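Local coordinates for molybdenum cofactor biosynthesis protein (PDB 1XI8) that probably acts as a molybdopterin molybdotransferase of the MoeA family, inserting molybdenum into molybdopterin late in cofactor biosynthesis, at residues A[258-263]-A[323-328]. Residues are numbered along the deposited sequence; the frame is centred on the assembly and turned at random.
Sequences CDLVLI and AKLVGA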
loop_
_atom_site.group_PDB
_atom_site.type_symbol
_atom_site.label_atom_id
_atom_site.label_comp_id
_atom_site.label_asym_id
_atom_site.label_seq_id
_atom_site.Cartn_x
_atom_site.Cartn_y
_atom_site.Cartn_z
ATOM N N CYS A 258 7.947 -20.003 15.695
ATOM C CA CYS A 258 7.002 -19.038 15.124
ATOM C C CYS A 258 5.733 -18.840 15.921
ATOM O O CYS A 258 5.332 -19.695 16.701
ATOM C CB CYS A 258 6.612 -19.443 13.700
ATOM S SG CYS A 258 7.991 -19.588 12.563
ATOM N N ASP A 259 5.107 -17.697 15.692
ATOM C CA ASP A 259 3.846 -17.351 16.304
ATOM C C ASP A 259 2.693 -17.879 15.445
ATOM O O ASP A 259 1.547 -17.940 15.880
ATOM C CB ASP A 259 3.748 -15.833 16.431
ATOM C CG ASP A 259 4.967 -15.219 17.106
ATOM O OD1 ASP A 259 5.879 -14.749 16.382
ATOM O OD2 ASP A 259 5.013 -15.219 18.361
ATOM N N LEU A 260 3.005 -18.269 14.218
ATOM C CA LEU A 260 1.989 -18.697 13.283
ATOM C C LEU A 260 2.666 -19.533 12.204
ATOM O O LEU A 260 3.755 -19.191 11.752
ATOM C CB LEU A 260 1.323 -17.464 12.687
ATOM C CG LEU A 260 -0.112 -17.466 12.188
ATOM C CD1 LEU A 260 -1.048 -18.120 13.169
ATOM C CD2 LEU A 260 -0.526 -16.022 11.948
ATOM N N VAL A 261 2.032 -20.633 11.804
ATOM C CA VAL A 261 2.605 -21.516 10.806
ATOM C C VAL A 261 1.634 -21.771 9.660
ATOM O O VAL A 261 0.460 -22.054 9.884
ATOM C CB VAL A 261 3.022 -22.865 11.418
ATOM C CG1 VAL A 261 3.625 -23.759 10.354
ATOM C CG2 VAL A 261 4.006 -22.649 12.544
ATOM N N LEU A 262 2.140 -21.667 8.434
ATOM C CA LEU A 262 1.369 -21.971 7.243
ATOM C C LEU A 262 1.967 -23.178 6.548
ATOM O O LEU A 262 3.126 -23.165 6.141
ATOM C CB LEU A 262 1.377 -20.788 6.280
ATOM C CG LEU A 262 0.988 -19.426 6.838
ATOM C CD1 LEU A 262 1.128 -18.366 5.777
ATOM C CD2 LEU A 262 -0.416 -19.463 7.339
ATOM N N ILE A 263 1.174 -24.231 6.421
ATOM C CA ILE A 263 1.583 -25.408 5.657
ATOM C C ILE A 263 0.675 -25.554 4.442
ATOM O O ILE A 263 -0.532 -25.688 4.572
ATOM C CB ILE A 263 1.560 -26.695 6.519
ATOM C CG1 ILE A 263 1.954 -27.913 5.684
ATOM C CG2 ILE A 263 0.194 -26.905 7.174
ATOM C CD1 ILE A 263 2.191 -29.170 6.506
ATOM N N ALA A 323 -3.120 -9.325 11.670
ATOM C CA ALA A 323 -3.550 -8.031 12.184
ATOM C C ALA A 323 -3.926 -8.113 13.652
ATOM O O ALA A 323 -3.550 -7.249 14.438
ATOM C CB ALA A 323 -4.716 -7.507 11.383
ATOM N N LYS A 324 -4.676 -9.153 14.007
ATOM C CA LYS A 324 -5.048 -9.416 15.398
ATOM C C LYS A 324 -3.807 -9.565 16.276
ATOM O O LYS A 324 -3.756 -9.010 17.375
ATOM C CB LYS A 324 -5.930 -10.666 15.513
ATOM N N LEU A 325 -2.811 -10.303 15.780
ATOM C CA LEU A 325 -1.556 -10.518 16.502
ATOM C C LEU A 325 -0.758 -9.251 16.783
ATOM O O LEU A 325 -0.244 -9.079 17.884
ATOM C CB LEU A 325 -0.658 -11.496 15.748
ATOM C CG LEU A 325 -0.976 -12.970 15.923
ATOM C CD1 LEU A 325 0.078 -13.784 15.226
ATOM C CD2 LEU A 325 -1.047 -13.314 17.400
ATOM N N VAL A 326 -0.633 -8.382 15.785
ATOM C CA VAL A 326 0.118 -7.146 15.958
ATOM C C VAL A 326 -0.762 -6.005 16.451
ATOM O O VAL A 326 -0.256 -4.963 16.858
ATOM C CB VAL A 326 0.842 -6.710 14.668
ATOM C CG1 VAL A 326 1.872 -7.726 14.293
ATOM C CG2 VAL A 326 -0.155 -6.486 13.515
ATOM N N GLY A 327 -2.074 -6.210 16.421
ATOM C CA GLY A 327 -3.026 -5.177 16.827
ATOM C C GLY A 327 -3.110 -4.019 15.842
ATOM O O GLY A 327 -3.239 -2.867 16.246
ATOM N N ALA A 328 -3.041 -4.325 14.548
ATOM C CA ALA A 328 -3.092 -3.296 13.514
ATOM C C ALA A 328 -4.495 -2.764 13.257
ATOM O O ALA A 328 -5.452 -3.532 13.158
ATOM C CB ALA A 328 -2.477 -3.806 12.215
#
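Leu325, on the last turn of helix 307-326, extends one methyl, CD1, to Leu260, the first residue of strand 260-263, and to Asp259 just before it. Its closest partner is Leu260, whose CD2 lies 4.0 Å from Leu325 CD1, methyl against methyl, with the two side chains crossing at a slant. A looser approach, 4.4 Å from Asp259 CB to the same CD1, adds the aliphatic base of the aspartate. The interface is small, burying 95 Å² in all, and wholly van der Waals. Leu325 reaches across because its CG stands anti to the carbonyl carbon (chi1 -81°) and its chain then runs on extended to CD1 (chi2 -175°). In Leu260 the CG is instead swung anti to the backbone N (chi1 -152°), which brings CD2 to meet that methyl.

The contact joins the C-terminal end of helix 307-326 to the beginning of a parallel strand in the alpha/beta sheet of the probable molybdopterin-binding domain. Strand 260-263 runs between strands 191-196 and 300-302, while helix 244-257 packs against the face opposite Leu260 through Val261 and Ile263. Leu260 also touches Phe301 of the neighbouring strand 300-302. The carboxylate of Asp259 takes a hydrogen bond from Lys191 N at OD1, and the backbone O of Asp259 takes one from Arg299 NH1. Just beyond Leu325 the helix ends after Val326 in a Schellman motif, with Gly327 at positive phi and Ala328 N bonded to Ala323 O at 3.0 Å.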